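Local coordinates for protein family 88 glycosyl hydrolase (Bacteroides thetaiotaomicron, PDB 5NOA) that probably hydrolyses unsaturated uronyl residues from the ends of polysaccharide fragments, perhaps those of gum arabic, in a gut bacterium, at residues A31-I36 against L366-R371; G64-Y69 against F121-D126; G235-L240 against F295-Q300; W301-G306 against H312-V317. All coordinates share one frame; numbering follows the deposited sequence.

From the N terminus, helix 29-47 opens contact 1, whose partner lies on helix 358-377, so that 31-36 and 366-371 close a loop around nearly the whole chain. The other three contacts nest within it, in series and without crossing. Contact 2 comes first, tying helix 56-72 to helix 120-130. Contact 3 then joins helices 226-242 and 289-304, and contact 4 follows as a short loop between the end of helix 289-304 and helix 310-328. Helix 358-377 also touches a segment of each of the other three contacts: Leu366 and Cys369 meet 64-69, Leu366 also packs on Tyr297, and Glu370 reaches Asn304, linking these turns of the helical barrel.

Contact 1: residues A31-I36 against L366-R371; sequences AEVVDI and LAACER
Val33 pushes its two methyl groups against Ala368 and Arg371, where the N-terminal helix 29-47 meets helix 358-377, the last of the chain. The joint lies at the seam of the helical barrel of family 88, an (α/α)6 fold, where its two ends come together. The backbones approach most closely at the Val33 and Ala368 CA atoms, 6.6 Å apart. Of the two branches, CG1 makes the shorter contact, resting 3.5 Å from the carbonyl oxygen Ala368 O and 4.1 Å from Ala368 CB. It sits opposite the backbone N of Val33 (chi1 179°), which aims it at the neighbouring helix and leaves CG2 to turn toward Arg371. There CG2 meets the aliphatic part of the arginine, with Arg371 CD at 4.2 Å, and lies near the plane of the guanidinium at its edge. The small methyl of Ala368 lets the valine come close, and the interface is made by van der Waals contact with 139 Å² buried in all.

One shell further out, Trp321 of helix 310-328 packs on Val33, Ala368 and Arg371 together, and Val33 also touches Val372 and Leu375. The arginine chain runs out nearly extended from CB to NE, and its polar tip is held in a salt bridge from NH2 to Glu318 OE1. That pull directs the charge toward helix 310-328, while the stem stays beside the valine, bringing Val33 CG2 and Arg371 NE to 4.4 Å.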
loop_
_atom_site.group_PDB
_atom_site.type_symbol
_atom_site.label_atom_id
_atom_site.label_comp_id
_atom_site.label_asym_id
_atom_site.label_seq_id
_atom_site.Cartn_x
_atom_site.Cartn_y
_atom_site.Cartn_z
ATOM N N ALA A 31 -21.258 -8.141 -8.239
ATOM C CA ALA A 31 -21.552 -9.186 -7.255
ATOM C C ALA A 31 -20.557 -10.327 -7.260
ATOM O O ALA A 31 -20.225 -10.874 -6.184
ATOM C CB ALA A 31 -22.956 -9.715 -7.480
ATOM N N GLU A 32 -20.053 -10.683 -8.433
ATOM C CA GLU A 32 -19.056 -11.739 -8.532
ATOM C C GLU A 32 -17.786 -11.305 -7.811
ATOM O O GLU A 32 -17.134 -12.121 -7.167
ATOM C CB GLU A 32 -18.712 -12.043 -9.995
ATOM C CG GLU A 32 -19.743 -12.803 -10.800
ATOM C CD GLU A 32 -19.379 -12.852 -12.295
ATOM O OE1 GLU A 32 -20.268 -12.662 -13.144
ATOM O OE2 GLU A 32 -18.185 -13.032 -12.622
ATOM N N VAL A 33 -17.406 -10.036 -7.920
ATOM C CA VAL A 33 -16.187 -9.587 -7.260
ATOM C C VAL A 33 -16.426 -9.470 -5.749
ATOM O O VAL A 33 -15.546 -9.812 -4.962
ATOM C CB VAL A 33 -15.687 -8.272 -7.840
ATOM C CG1 VAL A 33 -14.432 -7.809 -7.120
ATOM C CG2 VAL A 33 -15.417 -8.443 -9.320
ATOM N N VAL A 34 -17.610 -9.032 -5.318
ATOM C CA VAL A 34 -17.939 -9.078 -3.896
ATOM C C VAL A 34 -17.806 -10.496 -3.359
ATOM O O VAL A 34 -17.250 -10.691 -2.268
ATOM C CB VAL A 34 -19.312 -8.471 -3.609
ATOM C CG1 VAL A 34 -19.752 -8.666 -2.163
ATOM C CG2 VAL A 34 -19.283 -6.976 -3.925
ATOM N N ASP A 35 -18.319 -11.481 -4.083
ATOM C CA ASP A 35 -18.190 -12.867 -3.639
ATOM C C ASP A 35 -16.702 -13.272 -3.502
ATOM O O ASP A 35 -16.338 -13.977 -2.552
ATOM C CB ASP A 35 -18.921 -13.823 -4.595
ATOM C CG ASP A 35 -20.421 -13.729 -4.537
ATOM O OD1 ASP A 35 -20.970 -13.180 -3.568
ATOM O OD2 ASP A 35 -21.055 -14.229 -5.494
ATOM N N ILE A 36 -15.866 -12.820 -4.413
ATOM C CA ILE A 36 -14.431 -13.081 -4.308
ATOM C C ILE A 36 -13.843 -12.427 -3.051
ATOM O O ILE A 36 -13.075 -13.058 -2.321
ATOM C CB ILE A 36 -13.709 -12.599 -5.583
ATOM C CG1 ILE A 36 -14.004 -13.539 -6.738
ATOM C CG2 ILE A 36 -12.220 -12.452 -5.350
ATOM C CD1 ILE A 36 -13.603 -13.036 -8.122
ATOM N N LEU A 366 -7.597 -4.513 -1.635
ATOM C CA LEU A 366 -7.702 -3.134 -2.151
ATOM C C LEU A 366 -8.126 -3.115 -3.619
ATOM O O LEU A 366 -9.045 -2.405 -4.031
ATOM C CB LEU A 366 -6.381 -2.393 -2.002
ATOM C CG LEU A 366 -5.904 -2.098 -0.604
ATOM C CD1 LEU A 366 -4.557 -1.396 -0.704
ATOM C CD2 LEU A 366 -6.876 -1.229 0.154
ATOM N N ALA A 367 -7.435 -3.904 -4.423
ATOM C CA ALA A 367 -7.737 -3.982 -5.859
ATOM C C ALA A 367 -9.166 -4.422 -6.099
ATOM O O ALA A 367 -9.870 -3.839 -6.927
ATOM C CB ALA A 367 -6.778 -4.915 -6.515
ATOM N N ALA A 368 -9.596 -5.459 -5.394
ATOM C CA ALA A 368 -10.949 -5.989 -5.591
ATOM C C ALA A 368 -12.017 -4.997 -5.171
ATOM O O ALA A 368 -13.033 -4.831 -5.863
ATOM C CB ALA A 368 -11.103 -7.298 -4.851
ATOM N N CYS A 369 -11.811 -4.330 -4.036
ATOM C CA CYS A 369 -12.806 -3.388 -3.572
ATOM C C CYS A 369 -12.963 -2.255 -4.582
ATOM O O CYS A 369 -14.089 -1.792 -4.841
ATOM C CB CYS A 369 -12.449 -2.853 -2.204
ATOM S SG CYS A 369 -12.642 -4.043 -0.841
ATOM N N GLU A 370 -11.849 -1.743 -5.074
ATOM C CA GLU A 370 -11.918 -0.645 -6.028
ATOM C C GLU A 370 -12.559 -1.086 -7.342
ATOM O O GLU A 370 -13.256 -0.287 -7.977
ATOM C CB GLU A 370 -10.553 -0.005 -6.243
ATOM C CG GLU A 370 -10.641 1.382 -6.835
ATOM C CD GLU A 370 -11.381 2.390 -5.963
ATOM O OE1 GLU A 370 -11.412 2.276 -4.701
ATOM O OE2 GLU A 370 -11.960 3.316 -6.534
ATOM N N ARG A 371 -12.366 -2.343 -7.712
ATOM C CA ARG A 371 -13.056 -2.863 -8.881
ATOM C C ARG A 371 -14.557 -2.879 -8.709
ATOM O O ARG A 371 -15.285 -2.544 -9.638
ATOM C CB ARG A 371 -12.573 -4.269 -9.215
ATOM C CG ARG A 371 -13.255 -4.781 -10.465
ATOM C CD ARG A 371 -12.545 -5.899 -11.105
ATOM N NE ARG A 371 -13.118 -6.239 -12.398
ATOM C CZ ARG A 371 -12.878 -5.600 -13.542
ATOM N NH1 ARG A 371 -12.067 -4.581 -13.631
ATOM N NH2 ARG A 371 -13.471 -6.029 -14.641
#

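Contact 2: residues G64-Y69 against F121-D126; sequences GNMEAY and FQTYAD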
loop_
_atom_site.group_PDB
_atom_site.type_symbol
_atom_site.label_atom_id
_atom_site.label_comp_id
_atom_site.label_asym_id
_atom_site.label_seq_id
_atom_site.Cartn_x
_atom_site.Cartn_y
_atom_site.Cartn_z
ATOM N N GLY A 64 -6.289 -3.547 4.090
ATOM C CA GLY A 64 -7.181 -4.207 3.176
ATOM C C GLY A 64 -8.471 -4.687 3.814
ATOM O O GLY A 64 -9.555 -4.619 3.209
ATOM N N ASN A 65 -8.377 -5.238 5.022
ATOM C CA ASN A 65 -9.576 -5.650 5.750
ATOM C C ASN A 65 -10.513 -4.457 5.994
ATOM O O ASN A 65 -11.725 -4.577 5.823
ATOM C CB ASN A 65 -9.190 -6.308 7.063
ATOM C CG ASN A 65 -10.401 -6.829 7.812
ATOM O OD1 ASN A 65 -11.195 -7.584 7.251
ATOM N ND2 ASN A 65 -10.559 -6.418 9.070
ATOM N N MET A 66 -9.928 -3.328 6.393
ATOM C CA MET A 66 -10.720 -2.145 6.590
ATOM C C MET A 66 -11.391 -1.708 5.310
ATOM O O MET A 66 -12.586 -1.343 5.330
ATOM C CB MET A 66 -9.929 -1.017 7.224
ATOM C CG MET A 66 -9.564 -1.279 8.683
ATOM S SD MET A 66 -10.914 -1.744 9.811
ATOM C CE MET A 66 -11.968 -0.308 9.752
ATOM N N GLU A 67 -10.682 -1.769 4.180
ATOM C CA GLU A 67 -11.307 -1.470 2.902
ATOM C C GLU A 67 -12.514 -2.376 2.643
ATOM O O GLU A 67 -13.566 -1.905 2.185
ATOM C CB GLU A 67 -10.282 -1.604 1.779
ATOM C CG GLU A 67 -10.684 -0.960 0.479
ATOM C CD GLU A 67 -10.496 0.537 0.448
ATOM O OE1 GLU A 67 -11.032 1.144 -0.482
ATOM O OE2 GLU A 67 -9.791 1.100 1.312
ATOM N N ALA A 68 -12.326 -3.675 2.874
ATOM C CA ALA A 68 -13.425 -4.623 2.675
ATOM C C ALA A 68 -14.618 -4.322 3.601
ATOM O O ALA A 68 -15.755 -4.460 3.183
ATOM C CB ALA A 68 -12.917 -6.046 2.882
ATOM N N TYR A 69 -14.348 -3.890 4.832
ATOM C CA TYR A 69 -15.412 -3.499 5.743
ATOM C C TYR A 69 -16.128 -2.269 5.229
ATOM O O TYR A 69 -17.356 -2.201 5.240
ATOM C CB TYR A 69 -14.875 -3.263 7.166
ATOM C CG TYR A 69 -15.983 -2.850 8.081
ATOM C CD1 TYR A 69 -16.999 -3.741 8.382
ATOM C CD2 TYR A 69 -16.094 -1.546 8.541
ATOM C CE1 TYR A 69 -18.048 -3.365 9.178
ATOM C CE2 TYR A 69 -17.172 -1.157 9.352
ATOM C CZ TYR A 69 -18.139 -2.079 9.648
ATOM O OH TYR A 69 -19.195 -1.698 10.436
ATOM N N PHE A 121 -1.207 2.740 12.641
ATOM C CA PHE A 121 -1.974 3.927 12.955
ATOM C C PHE A 121 -3.067 4.202 11.940
ATOM O O PHE A 121 -4.061 4.848 12.291
ATOM C CB PHE A 121 -1.066 5.167 13.073
ATOM C CG PHE A 121 0.080 5.082 14.074
ATOM C CD1 PHE A 121 0.066 4.208 15.144
ATOM C CD2 PHE A 121 1.155 5.978 13.965
ATOM C CE1 PHE A 121 1.115 4.201 16.069
ATOM C CE2 PHE A 121 2.175 5.981 14.870
ATOM C CZ PHE A 121 2.164 5.092 15.927
ATOM N N GLN A 122 -2.887 3.753 10.686
ATOM C CA GLN A 122 -3.960 3.918 9.700
ATOM C C GLN A 122 -5.237 3.226 10.151
ATOM O O GLN A 122 -6.349 3.763 10.038
ATOM C CB GLN A 122 -3.561 3.377 8.338
ATOM C CG GLN A 122 -2.357 4.069 7.728
ATOM C CD GLN A 122 -2.071 3.612 6.311
ATOM O OE1 GLN A 122 -3.012 3.329 5.543
ATOM N NE2 GLN A 122 -0.799 3.582 5.922
ATOM N N THR A 123 -5.075 1.994 10.618
ATOM C CA THR A 123 -6.215 1.214 11.101
ATOM C C THR A 123 -6.756 1.769 12.408
ATOM O O THR A 123 -7.970 1.857 12.587
ATOM C CB THR A 123 -5.846 -0.273 11.171
ATOM O OG1 THR A 123 -5.607 -0.737 9.826
ATOM C CG2 THR A 123 -6.953 -1.094 11.754
ATOM N N TYR A 124 -5.861 2.202 13.297
ATOM C CA TYR A 124 -6.347 2.776 14.540
ATOM C C TYR A 124 -7.198 4.013 14.273
ATOM O O TYR A 124 -8.245 4.194 14.912
ATOM C CB TYR A 124 -5.217 3.087 15.486
ATOM C CG TYR A 124 -4.315 1.937 15.844
ATOM C CD1 TYR A 124 -4.691 0.607 15.679
ATOM C CD2 TYR A 124 -3.041 2.176 16.311
ATOM C CE1 TYR A 124 -3.820 -0.425 15.971
ATOM C CE2 TYR A 124 -2.175 1.153 16.624
ATOM C CZ TYR A 124 -2.562 -0.160 16.475
ATOM O OH TYR A 124 -1.741 -1.225 16.745
ATOM N N ALA A 125 -6.760 4.852 13.328
ATOM C CA ALA A 125 -7.515 6.043 12.940
ATOM C C ALA A 125 -8.846 5.671 12.316
ATOM O O ALA A 125 -9.871 6.314 12.588
ATOM C CB ALA A 125 -6.698 6.893 12.002
ATOM N N ASP A 126 -8.861 4.654 11.447
ATOM C CA ASP A 126 -10.130 4.220 10.821
ATOM C C ASP A 126 -11.121 3.760 11.887
ATOM O O ASP A 126 -12.302 4.054 11.836
ATOM C CB ASP A 126 -9.882 3.064 9.824
ATOM C CG ASP A 126 -9.248 3.492 8.533
ATOM O OD1 ASP A 126 -9.224 4.692 8.220
ATOM O OD2 ASP A 126 -8.759 2.570 7.815
#
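Met66 of helix 56-72 packs against Thr123 and Asp126 of helix 120-130, crossing the threonine obliquely and joining two helices of the (α/α)6 barrel, with the CA atoms of Met66 and Thr123 7.2 Å apart. The methionine chain begins at CB, which sits 3.8 Å from the carboxylate oxygen Asp126 OD2. CG, the next atom, touches both partners: OD2 of Asp126 is 4.0 Å away, and CG2 of Thr123 is also 4.0 Å from Met66 CG. Turns about CB-CG (chi2 -52°) and CG-SD (chi3 -62°), both in the same sense, coil the chain. The terminal CE consequently comes round to the methylene of the acid, 4.0 Å from Asp126 CB. Met66 and Asp126 therefore run past one another in opposite senses, the root of the methionine beside the carboxylate and its tip beside the aspartate CB.

The carboxylate does not rely on this face for its charge. Asp126 OD1 pairs with Lys171, and the Glu67 carboxylate, its like-charged neighbour across the gap at 6.7 Å from OE2 to Asp126 OD2, pairs through OE1 with Arg373. Both acids thus have a cation that would probably help keep them ionised. All three touching residues are buried, and the seam is van der Waals contact, part carbon on carbon and part one carboxylate oxygen against the CB and CG of an uncharged methionine.

Contact 3: residues G235-L240 against F295-Q300; sequences GLAKVL and FTYGLQ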
loop_
_atom_site.group_PDB
_atom_site.type_symbol
_atom_site.label_atom_id
_atom_site.label_comp_id
_atom_site.label_asym_id
_atom_site.label_seq_id
_atom_site.Cartn_x
_atom_site.Cartn_y
_atom_site.Cartn_z
ATOM N N GLY A 235 -0.215 4.375 -2.087
ATOM C CA GLY A 235 -0.117 5.396 -1.071
ATOM C C GLY A 235 -0.541 6.763 -1.526
ATOM O O GLY A 235 -1.238 7.481 -0.811
ATOM N N LEU A 236 -0.139 7.139 -2.734
ATOM C CA LEU A 236 -0.565 8.389 -3.301
ATOM C C LEU A 236 -2.080 8.421 -3.524
ATOM O O LEU A 236 -2.717 9.453 -3.288
ATOM C CB LEU A 236 0.174 8.697 -4.593
ATOM C CG LEU A 236 1.621 9.117 -4.434
ATOM C CD1 LEU A 236 2.356 9.087 -5.769
ATOM C CD2 LEU A 236 1.736 10.477 -3.758
ATOM N N ALA A 237 -2.672 7.316 -3.951
ATOM C CA ALA A 237 -4.129 7.250 -4.062
ATOM C C ALA A 237 -4.774 7.511 -2.717
ATOM O O ALA A 237 -5.706 8.292 -2.631
ATOM C CB ALA A 237 -4.538 5.905 -4.647
ATOM N N LYS A 238 -4.273 6.890 -1.663
ATOM C CA LYS A 238 -4.865 7.114 -0.340
ATOM C C LYS A 238 -4.693 8.548 0.151
ATOM O O LYS A 238 -5.605 9.101 0.780
ATOM C CB LYS A 238 -4.293 6.110 0.632
ATOM C CG LYS A 238 -4.853 4.724 0.398
ATOM C CD LYS A 238 -4.128 3.698 1.202
ATOM C CE LYS A 238 -4.608 3.572 2.594
ATOM N NZ LYS A 238 -6.002 3.057 2.721
ATOM N N VAL A 239 -3.569 9.177 -0.174
ATOM C CA VAL A 239 -3.383 10.599 0.151
ATOM C C VAL A 239 -4.445 11.421 -0.559
ATOM O O VAL A 239 -5.118 12.270 0.079
ATOM C CB VAL A 239 -1.977 11.095 -0.222
ATOM C CG1 VAL A 239 -1.897 12.609 -0.256
ATOM C CG2 VAL A 239 -0.952 10.553 0.738
ATOM N N LEU A 240 -4.595 11.211 -1.880
ATOM C CA LEU A 240 -5.530 12.033 -2.637
ATOM C C LEU A 240 -6.967 11.782 -2.228
ATOM O O LEU A 240 -7.802 12.682 -2.386
ATOM C CB LEU A 240 -5.336 11.804 -4.118
ATOM C CG LEU A 240 -4.016 12.365 -4.621
ATOM C CD1 LEU A 240 -3.761 11.977 -6.081
ATOM C CD2 LEU A 240 -3.918 13.872 -4.449
ATOM N N PHE A 295 -0.974 -1.901 -7.998
ATOM C CA PHE A 295 -1.175 -1.104 -9.203
ATOM C C PHE A 295 -2.630 -1.134 -9.653
ATOM O O PHE A 295 -3.145 -0.124 -10.135
ATOM C CB PHE A 295 -0.277 -1.579 -10.345
ATOM C CG PHE A 295 1.208 -1.430 -10.092
ATOM C CD1 PHE A 295 1.754 -0.293 -9.522
ATOM C CD2 PHE A 295 2.072 -2.408 -10.526
ATOM C CE1 PHE A 295 3.120 -0.156 -9.349
ATOM C CE2 PHE A 295 3.434 -2.278 -10.344
ATOM C CZ PHE A 295 3.968 -1.156 -9.750
ATOM N N THR A 296 -3.276 -2.286 -9.540
ATOM C CA THR A 296 -4.652 -2.427 -9.958
ATOM C C THR A 296 -5.543 -1.576 -9.071
ATOM O O THR A 296 -6.477 -0.942 -9.567
ATOM C CB THR A 296 -5.061 -3.883 -9.933
ATOM O OG1 THR A 296 -4.167 -4.640 -10.734
ATOM C CG2 THR A 296 -6.437 -4.154 -10.447
ATOM N N TYR A 297 -5.247 -1.509 -7.772
ATOM C CA TYR A 297 -5.910 -0.558 -6.888
ATOM C C TYR A 297 -5.651 0.868 -7.285
ATOM O O TYR A 297 -6.567 1.672 -7.468
ATOM C CB TYR A 297 -5.463 -0.735 -5.420
ATOM C CG TYR A 297 -5.984 0.352 -4.514
ATOM C CD1 TYR A 297 -7.333 0.474 -4.257
ATOM C CD2 TYR A 297 -5.124 1.285 -3.952
ATOM C CE1 TYR A 297 -7.814 1.460 -3.427
ATOM C CE2 TYR A 297 -5.615 2.299 -3.130
ATOM C CZ TYR A 297 -6.979 2.391 -2.879
ATOM O OH TYR A 297 -7.492 3.376 -2.052
ATOM N N GLY A 298 -4.371 1.247 -7.384
ATOM C CA GLY A 298 -4.046 2.673 -7.569
ATOM C C GLY A 298 -4.542 3.205 -8.902
ATOM O O GLY A 298 -5.051 4.319 -8.976
ATOM N N LEU A 299 -4.382 2.395 -9.963
ATOM C CA LEU A 299 -4.834 2.832 -11.282
ATOM C C LEU A 299 -6.359 2.913 -11.314
ATOM O O LEU A 299 -6.913 3.890 -11.822
ATOM C CB LEU A 299 -4.333 1.939 -12.383
ATOM C CG LEU A 299 -2.818 1.932 -12.605
ATOM C CD1 LEU A 299 -2.451 0.917 -13.658
ATOM C CD2 LEU A 299 -2.293 3.284 -12.982
ATOM N N GLN A 300 -7.055 1.906 -10.799
ATOM C CA GLN A 300 -8.515 1.986 -10.827
ATOM C C GLN A 300 -9.001 3.121 -9.955
ATOM O O GLN A 300 -9.963 3.818 -10.299
ATOM C CB GLN A 300 -9.144 0.681 -10.398
ATOM C CG GLN A 300 -10.689 0.690 -10.563
ATOM C CD GLN A 300 -11.107 0.676 -12.036
ATOM O OE1 GLN A 300 -11.119 -0.376 -12.656
ATOM N NE2 GLN A 300 -11.387 1.838 -12.610
HETATM O O HOH W 1 -7.890 3.009 0.796
#
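The ring of Tyr297 projects from helix 289-304 over the flank of helix 226-242, where Ala237 and Lys238 receive it. The two short helical segments run in roughly the same direction, at 36° with their axes 9.2 Å apart, as expected of neighbouring inner helices in an (α/α)6 barrel. Ala237 is the small residue of the approach: its methyl CB lies 4.4 Å from Gly298 CA, and the CA atoms of these two residues come to 5.8 Å, the nearest pair of the contact. The missing side chain of Gly298 and the single methyl of Ala237 allow the backbones this closeness.

Tyr297 has its CG opposite its backbone N (chi1 172°), which swings the ring out of its own helix toward the other. The ring meets Ala237 obliquely, with CE2 4.1 Å from Ala237 CB. Lys238 runs across the tyrosine at about a right angle, and its methylene CG comes 3.8 Å from Tyr297 OH. Beyond CG the lysine bends at chi3 and chi4, which leaves Lys238 NZ 5.0 Å from Tyr297 OH, a span that one water bridges.

This water links the two polar ends, accepting a bond from Lys238 NZ at 2.7 Å and hydrogen-bonded at 2.9 Å to Tyr297 OH. Tyr163 and Pro167 of helix 160-176 lie against the lysine, while Leu366 and Glu370 back the tyrosine. In this buried setting the ammonium would probably polarise the water, and through it the phenol, so that apolar contact and a water-mediated polar link work side by side.

Contact 4: residues W301-G306 against H312-V317; sequences WGVNNG and HYQPVV
Val303 against Tyr313 and Gln314 makes a van der Waals contact, half of it apolar, inside a helical hairpin, where the last turn of helix 289-304 faces the start of helix 310-328 across a short loop. It joins an inner helix of the (α/α)6 barrel to an outer one, its centre about 17 Å from the centre of the chain, and is only partly buried. The two valine methyls share the work: CG2 lies 3.7 Å from Tyr313 CB, and CG1 lies 3.7 Å from the amide oxygen Gln314 OE1. The glutamine reaches back by a bend at chi2 (61°) and crosses the valine at about a right angle. Its NE2 is bound to Gln300 OE1 and to Glu318 OE2, which fixes the amide and so the oxygen that rests on the methyl.

Tyr313 offers its CB to the valine, but its ring turns away, with His312 CD2 lying over the ring centre, 3.5 Å above the plane. Just past helix 289-304, Asn305 is the first residue to leave helical geometry, and its ND2 donates a hydrogen bond to Trp301 O at 2.9 Å with a nearly straight N-H...O angle of 168°. The same ND2 lies over the rim of one face of the Trp301 indole. Methyl packing thus joins the two arms of the hairpin, while hydrogen bonds of the side-chain amides of Gln314 and Asn305 hold the polar groups beside it in place.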
loop_
_atom_site.group_PDB
_atom_site.type_symbol
_atom_site.label_atom_id
_atom_site.label_comp_id
_atom_site.label_asym_id
_atom_site.label_seq_id
_atom_site.Cartn_x
_atom_site.Cartn_y
_atom_site.Cartn_z
ATOM N N TRP A 301 -8.355 3.319 -8.790
ATOM C CA TRP A 301 -8.757 4.403 -7.912
ATOM C C TRP A 301 -8.584 5.720 -8.631
ATOM O O TRP A 301 -9.458 6.610 -8.612
ATOM C CB TRP A 301 -7.972 4.391 -6.577
ATOM C CG TRP A 301 -8.499 5.412 -5.647
ATOM C CD1 TRP A 301 -9.499 5.218 -4.726
ATOM C CD2 TRP A 301 -8.156 6.803 -5.576
ATOM N NE1 TRP A 301 -9.786 6.389 -4.090
ATOM C CE2 TRP A 301 -9.017 7.390 -4.614
ATOM C CE3 TRP A 301 -7.233 7.622 -6.234
ATOM C CZ2 TRP A 301 -9.000 8.751 -4.322
ATOM C CZ3 TRP A 301 -7.231 9.004 -5.933
ATOM C CH2 TRP A 301 -8.102 9.526 -4.973
ATOM N N GLY A 302 -7.455 5.900 -9.294
ATOM C CA GLY A 302 -7.211 7.170 -10.001
ATOM C C GLY A 302 -8.174 7.443 -11.132
ATOM O O GLY A 302 -8.554 8.615 -11.363
ATOM N N VAL A 303 -8.572 6.381 -11.835
ATOM C CA VAL A 303 -9.632 6.505 -12.873
ATOM C C VAL A 303 -10.967 6.847 -12.195
ATOM O O VAL A 303 -11.657 7.788 -12.644
ATOM C CB VAL A 303 -9.731 5.196 -13.672
ATOM C CG1 VAL A 303 -11.003 5.123 -14.512
ATOM C CG2 VAL A 303 -8.510 5.049 -14.567
ATOM N N ASN A 304 -11.312 6.159 -11.117
ATOM C CA ASN A 304 -12.597 6.361 -10.456
ATOM C C ASN A 304 -12.689 7.703 -9.750
ATOM O O ASN A 304 -13.793 8.140 -9.457
ATOM C CB ASN A 304 -12.820 5.299 -9.391
ATOM C CG ASN A 304 -13.183 3.952 -9.920
ATOM O OD1 ASN A 304 -13.540 3.776 -11.071
ATOM N ND2 ASN A 304 -13.156 2.950 -9.020
ATOM N N ASN A 305 -11.570 8.366 -9.485
ATOM C CA ASN A 305 -11.593 9.589 -8.716
ATOM C C ASN A 305 -11.097 10.776 -9.504
ATOM O O ASN A 305 -10.874 11.823 -8.934
ATOM C CB ASN A 305 -10.906 9.403 -7.374
ATOM C CG ASN A 305 -11.686 8.499 -6.477
ATOM O OD1 ASN A 305 -12.492 8.971 -5.675
ATOM N ND2 ASN A 305 -11.489 7.189 -6.622
ATOM N N GLY A 306 -11.003 10.627 -10.817
ATOM C CA GLY A 306 -10.890 11.753 -11.701
ATOM C C GLY A 306 -9.513 12.326 -11.893
ATOM O O GLY A 306 -9.366 13.440 -12.370
ATOM N N HIS A 312 -7.363 5.604 -21.357
ATOM C CA HIS A 312 -5.975 5.170 -21.416
ATOM C C HIS A 312 -5.746 4.031 -20.414
ATOM O O HIS A 312 -5.099 3.029 -20.739
ATOM C CB HIS A 312 -5.020 6.332 -21.098
ATOM C CG HIS A 312 -3.560 5.989 -21.180
ATOM N ND1 HIS A 312 -2.816 6.103 -22.337
ATOM C CD2 HIS A 312 -2.704 5.568 -20.222
ATOM C CE1 HIS A 312 -1.569 5.743 -22.083
ATOM N NE2 HIS A 312 -1.476 5.418 -20.805
ATOM N N TYR A 313 -6.259 4.165 -19.199
ATOM C CA TYR A 313 -5.886 3.259 -18.110
ATOM C C TYR A 313 -6.827 2.083 -17.967
ATOM O O TYR A 313 -6.397 1.053 -17.452
ATOM C CB TYR A 313 -5.735 3.996 -16.793
ATOM C CG TYR A 313 -4.541 4.906 -16.790
ATOM C CD1 TYR A 313 -3.268 4.390 -16.588
ATOM C CD2 TYR A 313 -4.647 6.277 -16.974
ATOM C CE1 TYR A 313 -2.164 5.212 -16.563
ATOM C CE2 TYR A 313 -3.548 7.109 -16.959
ATOM C CZ TYR A 313 -2.279 6.567 -16.767
ATOM O OH TYR A 313 -1.187 7.356 -16.747
ATOM N N GLN A 314 -8.102 2.213 -18.318
ATOM C CA GLN A 314 -9.011 1.089 -18.068
ATOM C C GLN A 314 -8.554 -0.221 -18.725
ATOM O O GLN A 314 -8.619 -1.272 -18.084
ATOM C CB GLN A 314 -10.458 1.413 -18.449
ATOM C CG GLN A 314 -11.436 0.486 -17.750
ATOM C CD GLN A 314 -11.404 0.568 -16.238
ATOM O OE1 GLN A 314 -11.497 1.657 -15.676
ATOM N NE2 GLN A 314 -11.304 -0.580 -15.571
ATOM N N PRO A 315 -8.022 -0.192 -19.963
ATOM C CA PRO A 315 -7.574 -1.457 -20.541
ATOM C C PRO A 315 -6.429 -2.126 -19.771
ATOM O O PRO A 315 -6.351 -3.348 -19.718
ATOM C CB PRO A 315 -7.138 -1.059 -21.955
ATOM C CG PRO A 315 -7.975 0.120 -22.280
ATOM C CD PRO A 315 -8.042 0.868 -20.986
ATOM N N VAL A 316 -5.564 -1.326 -19.180
ATOM C CA VAL A 316 -4.467 -1.842 -18.362
ATOM C C VAL A 316 -5.054 -2.518 -17.133
ATOM O O VAL A 316 -4.640 -3.632 -16.746
ATOM C CB VAL A 316 -3.535 -0.683 -17.997
ATOM C CG1 VAL A 316 -2.493 -1.094 -16.981
ATOM C CG2 VAL A 316 -2.889 -0.135 -19.291
ATOM N N VAL A 317 -5.980 -1.821 -16.466
ATOM C CA VAL A 317 -6.620 -2.396 -15.299
ATOM C C VAL A 317 -7.327 -3.688 -15.640
ATOM O O VAL A 317 -7.254 -4.659 -14.874
ATOM C CB VAL A 317 -7.594 -1.391 -14.657
ATOM C CG1 VAL A 317 -8.412 -2.051 -13.558
ATOM C CG2 VAL A 317 -6.854 -0.157 -14.138
#